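Local coordinates for protein nudix Hydrolase, RenU (Mycolicibacterium smegmatis, PDB 6UUF) that is a Nudix-family hydrolase of the MutT3 type that uses magnesium and probably cleaves nucleoside diphosphate-linked substrates such as NADH, at residues A[70-75]-A[81-86]. The protein carries 3 engineered substitutions. Numbering follows the deposited sequence.
Sequences AAVRAA and LPAEQL. Engineered in segment 70-75: Ala74 (natural residue Glu).
Val72 divides its two methyls between Ala83 and Leu86, packing one side of helix 67-79 against the loop that follows it. Val72 CG1, anti to its own backbone nitrogen (chi1 172°), meets Ala83 CB at 3.9 Å. Val72 CG2 lies 4.1 Å from Leu86 CD1, the two side chains meeting at a slant. One turn on, Ala75 points at the loop and Leu81 points back at the helix. Ala75 CB stands 4.3 Å from Leu81 CD1, an apolar contact, and Leu81 CG makes a van der Waals approach to the carbonyl oxygen Ala75 O at 4.1 Å, without direct hydrogen bonding between the two segments. The buried side of this pair continues into the core: Ala75 also touches Leu26 and Leu81 touches Leu28, both on strand 23-31, and Leu118 and Thr120 pack on Leu81 as well. His76 ND1 hydrogen-bonds to Leu81 O. Ala83 opens the short 3-10 turn 83-85, which brings both it and Leu86 to Val72, with Leu86 N hydrogen-bonded to Ala83 O at 3.1 Å. Ala75 on the helix and Leu81 in the loop after it fill two apolar positions of the Nudix box, packed on each other and on strand 23-31 in the loop-helix-loop motif of the Nudix alpha/beta/alpha sandwich.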
ATOM      1  N   ALA A  70       9.622  -4.688  -1.003  1.00 31.90           N
ATOM      2  CA  ALA A  70       8.570  -5.130  -1.896  1.00 31.79           C
ATOM      3  C   ALA A  70       7.656  -3.957  -2.243  1.00 33.36           C
ATOM      4  O   ALA A  70       7.316  -3.780  -3.391  1.00 36.84           O
ATOM      5  CB  ALA A  70       7.763  -6.257  -1.300  1.00 32.26           C
ATOM      6  N   ALA A  71       7.299  -3.149  -1.249  1.00 30.92           N
ATOM      7  CA  ALA A  71       6.367  -2.037  -1.436  1.00 29.15           C
ATOM      8  C   ALA A  71       6.972  -0.911  -2.293  1.00 31.64           C
ATOM      9  O   ALA A  71       6.307  -0.291  -3.097  1.00 33.33           O
ATOM     10  CB  ALA A  71       5.914  -1.499  -0.094  1.00 26.99           C
ATOM     11  N   VAL A  72       8.237  -0.655  -2.111  1.00 32.83           N
ATOM     12  CA  VAL A  72       8.929   0.352  -2.887  1.00 34.19           C
ATOM     13  C   VAL A  72       9.035  -0.118  -4.335  1.00 34.48           C
ATOM     14  O   VAL A  72       8.749   0.667  -5.248  1.00 32.24           O
ATOM     15  CB  VAL A  72      10.287   0.671  -2.242  1.00 34.50           C
ATOM     16  CG1 VAL A  72      11.130   1.567  -3.126  1.00 36.27           C
ATOM     17  CG2 VAL A  72      10.052   1.346  -0.913  1.00 33.76           C
ATOM     18  N   ARG A  73       9.373  -1.394  -4.540  1.00 37.21           N
ATOM     19  CA  ARG A  73       9.451  -1.974  -5.910  1.00 37.36           C
ATOM     20  C   ARG A  73       8.086  -1.922  -6.614  1.00 40.56           C
ATOM     21  O   ARG A  73       8.023  -1.573  -7.801  1.00 39.18           O
ATOM     22  CB  ARG A  73      10.031  -3.403  -5.935  1.00 38.46           C
ATOM     23  CG  ARG A  73       9.659  -4.233  -7.185  1.00 40.78           C
ATOM     24  CD  ARG A  73      10.155  -5.698  -7.214  1.00 44.69           C
ATOM     25  NE  ARG A  73       9.667  -6.539  -6.100  1.00 41.35           N
ATOM     26  CZ  ARG A  73       8.458  -7.084  -6.014  1.00 47.00           C
ATOM     27  NH1 ARG A  73       7.533  -6.888  -6.961  1.00 55.49           N
ATOM     28  NH2 ARG A  73       8.141  -7.797  -4.947  1.00 47.09           N
ATOM     29  N   ALA A  74       7.015  -2.272  -5.882  1.00 35.81           N
ATOM     30  CA  ALA A  74       5.664  -2.203  -6.388  1.00 37.02           C
ATOM     31  C   ALA A  74       5.285  -0.785  -6.767  1.00 37.26           C
ATOM     32  O   ALA A  74       4.701  -0.571  -7.795  1.00 39.58           O
ATOM     33  CB  ALA A  74       4.682  -2.732  -5.359  1.00 39.94           C
ATOM     34  N   ALA A  75       5.622   0.187  -5.931  1.00 37.47           N
ATOM     35  CA  ALA A  75       5.356   1.595  -6.247  1.00 39.04           C
ATOM     36  C   ALA A  75       6.104   2.108  -7.494  1.00 41.61           C
ATOM     37  O   ALA A  75       5.555   2.913  -8.274  1.00 41.00           O
ATOM     38  CB  ALA A  75       5.691   2.464  -5.050  1.00 36.96           C
ATOM     39  N   LEU A  81       7.777   5.803  -9.523  1.00 47.30           N
ATOM     40  CA  LEU A  81       8.402   6.576  -8.465  1.00 45.96           C
ATOM     41  C   LEU A  81       9.824   6.087  -8.239  1.00 49.57           C
ATOM     42  O   LEU A  81      10.015   4.883  -8.076  1.00 47.19           O
ATOM     43  CB  LEU A  81       7.637   6.419  -7.152  1.00 51.03           C
ATOM     44  CG  LEU A  81       6.162   6.821  -7.164  1.00 51.74           C
ATOM     45  CD1 LEU A  81       5.565   6.651  -5.782  1.00 55.96           C
ATOM     46  CD2 LEU A  81       6.004   8.236  -7.664  1.00 50.52           C
ATOM     47  N   PRO A  82      10.824   6.997  -8.221  1.00 48.99           N
ATOM     48  CA  PRO A  82      12.158   6.528  -7.853  1.00 48.39           C
ATOM     49  C   PRO A  82      12.300   6.404  -6.353  1.00 46.77           C
ATOM     50  O   PRO A  82      11.883   7.306  -5.600  1.00 45.75           O
ATOM     51  CB  PRO A  82      13.106   7.608  -8.397  1.00 49.58           C
ATOM     52  CG  PRO A  82      12.263   8.589  -9.111  1.00 50.97           C
ATOM     53  CD  PRO A  82      10.852   8.405  -8.642  1.00 53.10           C
ATOM     54  N   ALA A  83      12.895   5.292  -5.936  1.00 45.35           N
ATOM     55  CA  ALA A  83      13.212   5.057  -4.535  1.00 46.04           C
ATOM     56  C   ALA A  83      13.962   6.221  -3.882  1.00 45.30           C
ATOM     57  O   ALA A  83      13.756   6.507  -2.701  1.00 44.75           O
ATOM     58  CB  ALA A  83      14.032   3.783  -4.404  1.00 47.35           C
ATOM     59  N   GLU A  84      14.842   6.882  -4.629  1.00 45.88           N
ATOM     60  CA  GLU A  84      15.641   7.969  -4.035  1.00 57.36           C
ATOM     61  C   GLU A  84      14.803   9.181  -3.632  1.00 54.68           C
ATOM     62  O   GLU A  84      15.221   9.960  -2.773  1.00 57.66           O
ATOM     63  CB  GLU A  84      16.826   8.374  -4.938  1.00 64.45           C
ATOM     64  CG  GLU A  84      16.460   8.999  -6.275  1.00 73.20           C
ATOM     65  CD  GLU A  84      16.055  10.463  -6.195  1.00 83.38           C
ATOM     66  OE1 GLU A  84      15.321  10.887  -7.112  1.00 91.81           O
ATOM     67  OE2 GLU A  84      16.453  11.193  -5.244  1.00 85.92           O
ATOM     68  N   GLN A  85      13.625   9.333  -4.242  1.00 50.32           N
ATOM     69  CA  GLN A  85      12.694  10.403  -3.872  1.00 47.74           C
ATOM     70  C   GLN A  85      11.753  10.073  -2.718  1.00 45.59           C
ATOM     71  O   GLN A  85      10.827  10.843  -2.453  1.00 42.50           O
ATOM     72  CB  GLN A  85      11.885  10.828  -5.078  1.00 49.19           C
ATOM     73  CG  GLN A  85      12.566  11.915  -5.875  1.00 56.10           C
ATOM     74  CD  GLN A  85      12.141  11.899  -7.314  1.00 58.40           C
ATOM     75  OE1 GLN A  85      10.947  11.796  -7.622  1.00 57.82           O
ATOM     76  NE2 GLN A  85      13.115  11.998  -8.215  1.00 65.32           N
ATOM     77  N   LEU A  86      11.959   8.961  -2.020  1.00 40.52           N
ATOM     78  CA  LEU A  86      11.098   8.690  -0.882  1.00 45.17           C
ATOM     79  C   LEU A  86      11.885   8.184   0.307  1.00 41.60           C
ATOM     80  O   LEU A  86      13.037   7.797   0.166  1.00 45.74           O
ATOM     81  CB  LEU A  86       9.983   7.726  -1.286  1.00 47.14           C
ATOM     82  CG  LEU A  86      10.368   6.372  -1.906  1.00 48.50           C
ATOM     83  CD1 LEU A  86      10.741   5.345  -0.852  1.00 53.08           C
ATOM     84  CD2 LEU A  86       9.245   5.840  -2.772  1.00 47.40           C
TER